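Local coordinates for acyl carrier protein (Leishmania major, PDB 5ZWT) that probably carries growing acyl chains on a phosphopantetheine arm during fatty acid biosynthesis, at residues R10-V14 with A49-F54. The protein carries 1 engineered substitution. Residues are numbered along the deposited sequence; the frame is centred on the assembly and turned at random.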
loop_
_atom_site.group_PDB
_atom_site.type_symbol
_atom_site.label_atom_id
_atom_site.label_comp_id
_atom_site.label_asym_id
_atom_site.label_seq_id
_atom_site.Cartn_x
_atom_site.Cartn_y
_atom_site.Cartn_z
ATOM N N ARG A 10 1.843 5.046 5.123
ATOM C CA ARG A 10 1.333 6.355 4.761
ATOM C C ARG A 10 0.779 7.089 5.978
ATOM O O ARG A 10 0.912 8.309 6.057
ATOM C CB ARG A 10 0.299 6.214 3.646
ATOM C CG ARG A 10 0.924 5.702 2.331
ATOM C CD ARG A 10 -0.138 5.212 1.368
ATOM N NE ARG A 10 -1.156 6.219 1.104
ATOM C CZ ARG A 10 -2.276 5.969 0.427
ATOM N NH1 ARG A 10 -2.499 4.751 -0.049
ATOM N NH2 ARG A 10 -3.173 6.930 0.225
ATOM N N VAL A 11 0.219 6.376 6.961
ATOM C CA VAL A 11 -0.215 7.087 8.167
ATOM C C VAL A 11 0.981 7.669 8.903
ATOM O O VAL A 11 0.926 8.807 9.399
ATOM C CB VAL A 11 -1.049 6.177 9.088
ATOM C CG1 VAL A 11 -1.321 6.896 10.429
ATOM C CG2 VAL A 11 -2.360 5.834 8.415
ATOM N N LEU A 12 2.095 6.928 8.950
ATOM C CA LEU A 12 3.266 7.410 9.683
ATOM C C LEU A 12 3.759 8.711 9.090
ATOM O O LEU A 12 4.137 9.626 9.828
ATOM C CB LEU A 12 4.396 6.369 9.678
ATOM C CG LEU A 12 4.239 5.115 10.553
ATOM C CD1 LEU A 12 5.324 4.115 10.224
ATOM C CD2 LEU A 12 4.277 5.470 12.030
ATOM N N GLU A 13 3.711 8.838 7.760
ATOM C CA GLU A 13 4.247 10.049 7.146
ATOM C C GLU A 13 3.291 11.216 7.306
ATOM O O GLU A 13 3.734 12.363 7.504
ATOM C CB GLU A 13 4.544 9.803 5.663
ATOM C CG GLU A 13 5.855 10.426 5.171
ATOM C CD GLU A 13 7.071 9.844 5.876
ATOM O OE1 GLU A 13 7.141 8.607 6.027
ATOM O OE2 GLU A 13 7.947 10.627 6.305
ATOM N N VAL A 14 1.983 10.948 7.309
ATOM C CA VAL A 14 1.027 12.006 7.620
ATOM C C VAL A 14 1.288 12.551 9.018
ATOM O O VAL A 14 1.340 13.769 9.227
ATOM C CB VAL A 14 -0.422 11.497 7.482
ATOM C CG1 VAL A 14 -1.400 12.544 8.025
ATOM C CG2 VAL A 14 -0.715 11.201 6.015
ATOM N N ALA A 49 -6.053 15.238 7.934
ATOM C CA ALA A 49 -4.958 14.935 7.015
ATOM C C ALA A 49 -4.947 13.464 6.617
ATOM O O ALA A 49 -4.544 13.118 5.489
ATOM C CB ALA A 49 -3.622 15.335 7.631
ATOM N N ILE A 50 -5.355 12.580 7.531
ATOM C CA ILE A 50 -5.526 11.168 7.187
ATOM C C ILE A 50 -6.675 10.996 6.196
ATOM O O ILE A 50 -6.590 10.188 5.260
ATOM C CB ILE A 50 -5.739 10.335 8.470
ATOM C CG1 ILE A 50 -4.454 10.304 9.297
ATOM C CG2 ILE A 50 -6.209 8.914 8.155
ATOM C CD1 ILE A 50 -4.624 9.656 10.684
ATOM N N GLU A 51 -7.752 11.779 6.357
ATOM C CA GLU A 51 -8.857 11.694 5.404
ATOM C C GLU A 51 -8.402 12.093 4.013
ATOM O O GLU A 51 -8.833 11.499 3.019
ATOM C CB GLU A 51 -10.038 12.577 5.820
ATOM C CG GLU A 51 -10.824 12.140 7.064
ATOM C CD GLU A 51 -12.041 13.025 7.281
ATOM O OE1 GLU A 51 -13.170 12.488 7.383
ATOM O OE2 GLU A 51 -11.872 14.266 7.273
ATOM N N GLN A 52 -7.531 13.105 3.926
ATOM C CA GLN A 52 -7.061 13.582 2.633
ATOM C C GLN A 52 -5.993 12.672 2.053
ATOM O O GLN A 52 -5.871 12.566 0.825
ATOM C CB GLN A 52 -6.524 15.011 2.756
ATOM C CG GLN A 52 -7.589 16.071 2.999
ATOM C CD GLN A 52 -8.643 16.114 1.888
ATOM O OE1 GLN A 52 -9.823 15.810 2.114
ATOM N NE2 GLN A 52 -8.218 16.485 0.679
ATOM N N GLU A 53 -5.198 12.020 2.903
ATOM C CA GLU A 53 -4.195 11.110 2.376
ATOM C C GLU A 53 -4.852 9.912 1.707
ATOM O O GLU A 53 -4.423 9.478 0.632
ATOM C CB GLU A 53 -3.252 10.657 3.498
ATOM C CG GLU A 53 -2.355 9.478 3.123
ATOM C CD GLU A 53 -1.353 9.821 2.015
ATOM O OE1 GLU A 53 -0.852 8.882 1.369
ATOM O OE2 GLU A 53 -1.065 11.017 1.774
ATOM N N PHE A 54 -5.935 9.407 2.286
ATOM C CA PHE A 54 -6.584 8.212 1.770
ATOM C C PHE A 54 -7.882 8.520 1.035
ATOM O O PHE A 54 -8.599 7.587 0.666
ATOM C CB PHE A 54 -6.837 7.214 2.907
ATOM C CG PHE A 54 -5.570 6.642 3.506
ATOM C CD1 PHE A 54 -4.952 5.526 2.941
ATOM C CD2 PHE A 54 -4.988 7.240 4.612
ATOM C CE1 PHE A 54 -3.780 5.014 3.487
ATOM C CE2 PHE A 54 -3.816 6.734 5.163
ATOM C CZ PHE A 54 -3.217 5.615 4.602
#
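Arg10 and Glu53 form a salt bridge between helix 3-16 and helix 40-53. NE of Arg10 lies 2.7 Å from OE1 of Glu53, with an N-H...O angle of 157°. The oxygen sits near the guanidinium plane and offers its anti lone pair. The carboxylate stands steeply to that plane. NH2 of Arg10 adds two weak bonds, to OE1 and to the backbone O of Glu53. Arg10 bends at chi3 (55°), and its guanidinium lies over the Phe54 ring, beside Glu53. NH1 is hydrogen-bonded to O of Lys83 and salt-bridged to Asp6 of the second subunit. OE1 of Glu53 also accepts from the N of Gly1 of that subunit, a residue probably left from a tag, in the two-chain assembly.

The Phe54 ring lies under one guanidinium face, with the two planes 25° apart. CE1 of Phe54 is 3.5 Å from CZ of Arg10.

In the helical bundle of the acyl carrier protein fold, these two helix segments cross obliquely, closer to antiparallel than to parallel. Helix 69-78 packs against Val11, Ile50 and Phe54.

The remaining contacts are apolar. CG1 of Val14 meets CB of Ala49 at 3.6 Å, and CG1 of Ile50 at 4.0 Å. CG2 of Val14 rests on CB of Glu53 at 3.6 Å. CG2 of Val11 reaches CE2 of Phe54 at 3.7 Å.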